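Local coordinates for protein alanine racemase (Actinobacillus succinogenes, PDB 3C3K) that has the two-lobed fold of periplasmic binding proteins, shared by LacI-type regulators, and despite its name probably belongs to that superfamily, at residues 10-15 with 57-62. Residues are numbered along the deposited sequence; the frame is centred on the assembly and turned at random.
Sequences MLLVMV and LTLLSG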
loop_
_atom_site.group_PDB
_atom_site.type_symbol
_atom_site.label_atom_id
_atom_site.label_comp_id
_atom_site.label_asym_id
_atom_site.label_seq_id
_atom_site.Cartn_x
_atom_site.Cartn_y
_atom_site.Cartn_z
ATOM N N MET B 10 10.250 -0.245 -21.641
ATOM C CA MET B 10 9.360 -0.366 -20.510
ATOM C C MET B 10 8.920 -1.828 -20.392
ATOM O O MET B 10 8.790 -2.586 -21.394
ATOM C CB MET B 10 8.119 0.569 -20.619
ATOM C CG MET B 10 8.413 2.101 -20.436
ATOM S SD MET B 10 6.966 3.221 -20.277
ATOM C CE MET B 10 6.389 3.301 -21.946
ATOM N N LEU B 11 8.668 -2.206 -19.147
ATOM C CA LEU B 11 8.033 -3.475 -18.817
ATOM C C LEU B 11 6.661 -3.229 -18.174
ATOM O O LEU B 11 6.496 -2.253 -17.408
ATOM C CB LEU B 11 8.927 -4.222 -17.863
ATOM C CG LEU B 11 10.425 -4.289 -18.174
ATOM C CD1 LEU B 11 11.071 -5.017 -17.049
ATOM C CD2 LEU B 11 10.641 -5.042 -19.522
ATOM N N LEU B 12 5.701 -4.067 -18.522
ATOM C CA LEU B 12 4.370 -4.088 -17.910
ATOM C C LEU B 12 4.308 -5.010 -16.675
ATOM O O LEU B 12 4.600 -6.222 -16.763
ATOM C CB LEU B 12 3.306 -4.523 -18.945
ATOM C CG LEU B 12 1.858 -4.709 -18.456
ATOM C CD1 LEU B 12 1.267 -3.386 -17.899
ATOM C CD2 LEU B 12 1.010 -5.153 -19.569
ATOM N N VAL B 13 3.913 -4.454 -15.520
ATOM C CA VAL B 13 3.536 -5.303 -14.387
ATOM C C VAL B 13 2.025 -5.318 -14.194
ATOM O O VAL B 13 1.416 -4.271 -14.048
ATOM C CB VAL B 13 4.240 -4.845 -13.105
ATOM C CG1 VAL B 13 4.049 -5.850 -11.971
ATOM C CG2 VAL B 13 5.752 -4.607 -13.382
ATOM N N MET B 14 1.433 -6.511 -14.185
ATOM C CA MET B 14 0.012 -6.705 -13.920
ATOM C C MET B 14 -0.106 -7.089 -12.464
ATOM O O MET B 14 0.203 -8.222 -12.085
ATOM C CB MET B 14 -0.545 -7.808 -14.839
ATOM C CG MET B 14 -0.886 -7.329 -16.297
ATOM S SD MET B 14 -1.357 -8.611 -17.569
ATOM C CE MET B 14 -0.619 -9.921 -16.902
ATOM N N VAL B 15 -0.567 -6.148 -11.647
ATOM C CA VAL B 15 -0.583 -6.253 -10.195
ATOM C C VAL B 15 -1.919 -6.823 -9.710
ATOM O O VAL B 15 -2.996 -6.435 -10.211
ATOM C CB VAL B 15 -0.393 -4.841 -9.631
ATOM C CG1 VAL B 15 -0.502 -4.800 -8.131
ATOM C CG2 VAL B 15 1.006 -4.369 -10.033
ATOM N N LEU B 57 -2.844 -5.267 -22.104
ATOM C CA LEU B 57 -1.953 -6.055 -22.986
ATOM C C LEU B 57 -1.858 -5.538 -24.424
ATOM O O LEU B 57 -0.970 -5.956 -25.158
ATOM C CB LEU B 57 -2.207 -7.596 -22.897
ATOM C CG LEU B 57 -1.758 -8.326 -21.617
ATOM C CD1 LEU B 57 -2.306 -9.731 -21.607
ATOM C CD2 LEU B 57 -0.237 -8.352 -21.379
ATOM N N THR B 58 -2.710 -4.580 -24.812
ATOM C CA THR B 58 -2.508 -3.878 -26.068
ATOM C C THR B 58 -1.147 -3.120 -26.103
ATOM O O THR B 58 -0.643 -2.827 -27.181
ATOM C CB THR B 58 -3.619 -2.895 -26.412
ATOM O OG1 THR B 58 -3.692 -1.925 -25.395
ATOM C CG2 THR B 58 -4.986 -3.568 -26.445
ATOM N N LEU B 59 -0.543 -2.835 -24.951
ATOM C CA LEU B 59 0.779 -2.240 -24.947
ATOM C C LEU B 59 1.844 -3.130 -25.575
ATOM O O LEU B 59 2.834 -2.624 -26.137
ATOM C CB LEU B 59 1.201 -1.872 -23.521
ATOM C CG LEU B 59 0.300 -0.850 -22.808
ATOM C CD1 LEU B 59 0.570 -0.875 -21.345
ATOM C CD2 LEU B 59 0.563 0.503 -23.390
ATOM N N LEU B 60 1.667 -4.452 -25.447
ATOM C CA LEU B 60 2.614 -5.415 -25.974
ATOM C C LEU B 60 2.489 -5.414 -27.469
ATOM O O LEU B 60 3.470 -5.161 -28.171
ATOM C CB LEU B 60 2.353 -6.833 -25.443
ATOM C CG LEU B 60 3.243 -7.529 -24.422
ATOM C CD1 LEU B 60 2.898 -8.990 -24.437
ATOM C CD2 LEU B 60 4.762 -7.339 -24.674
ATOM N N SER B 61 1.275 -5.673 -27.954
ATOM C CA SER B 61 0.962 -5.549 -29.390
ATOM C C SER B 61 1.378 -4.185 -29.939
ATOM O O SER B 61 2.029 -4.105 -30.976
ATOM C CB SER B 61 -0.541 -5.728 -29.629
ATOM O OG SER B 61 -1.265 -4.579 -29.201
ATOM N N GLY B 62 1.013 -3.114 -29.245
ATOM C CA GLY B 62 1.406 -1.787 -29.665
ATOM C C GLY B 62 2.893 -1.494 -29.503
ATOM O O GLY B 62 3.323 -0.379 -29.746
#
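Leu12, midway along strand 9-15, faces Leu59 on the short helix 58-61, and at this closest approach of the two backbones their CA atoms lie 8.1 Å apart. The gap is spanned by side chains alone. Leu12 does most of the work from the strand: CG lies anti to the backbone N (chi1 175°), carrying the branch toward the helix, where the two methyls go to different partners. CD2 meets CD2 of Leu57 at 3.9 Å, the two side chains crossing at about a right angle, while CD1 reaches CD1 of Leu59 more loosely, at 4.3 Å. Two residues further on, Met14 lays its sulfur against the same leucine branch, SD lying 4.0 Å from Leu57 CD2, so that this one methyl touches both strand residues. Leu57 also rests on Val68 of the neighbouring strand 68-70.

The contact is a worked example of a beta-alpha-beta crossover in a parallel sheet. Strand 9-15 lies between strands 39-45 and 68-70, and the chain joining those two passes over it through helices 50-56 and 58-61. Leu11, Val13 and Val15 instead pack on helix 21-35, on the opposite face. The single turn of helix 58-61 is closed by Thr58 O, which accepts from both Gly62 N and Ser61 OG, each at 2.7 Å and from the same face of the carbonyl plane. Leu59 also packs on Met64 of the second subunit, placing the contact beside the dimer interface.

No hydrogen bond or salt bridge joins the two segments, and all four touching residues are buried; their association therefore rests on apolar packing and the exclusion of water.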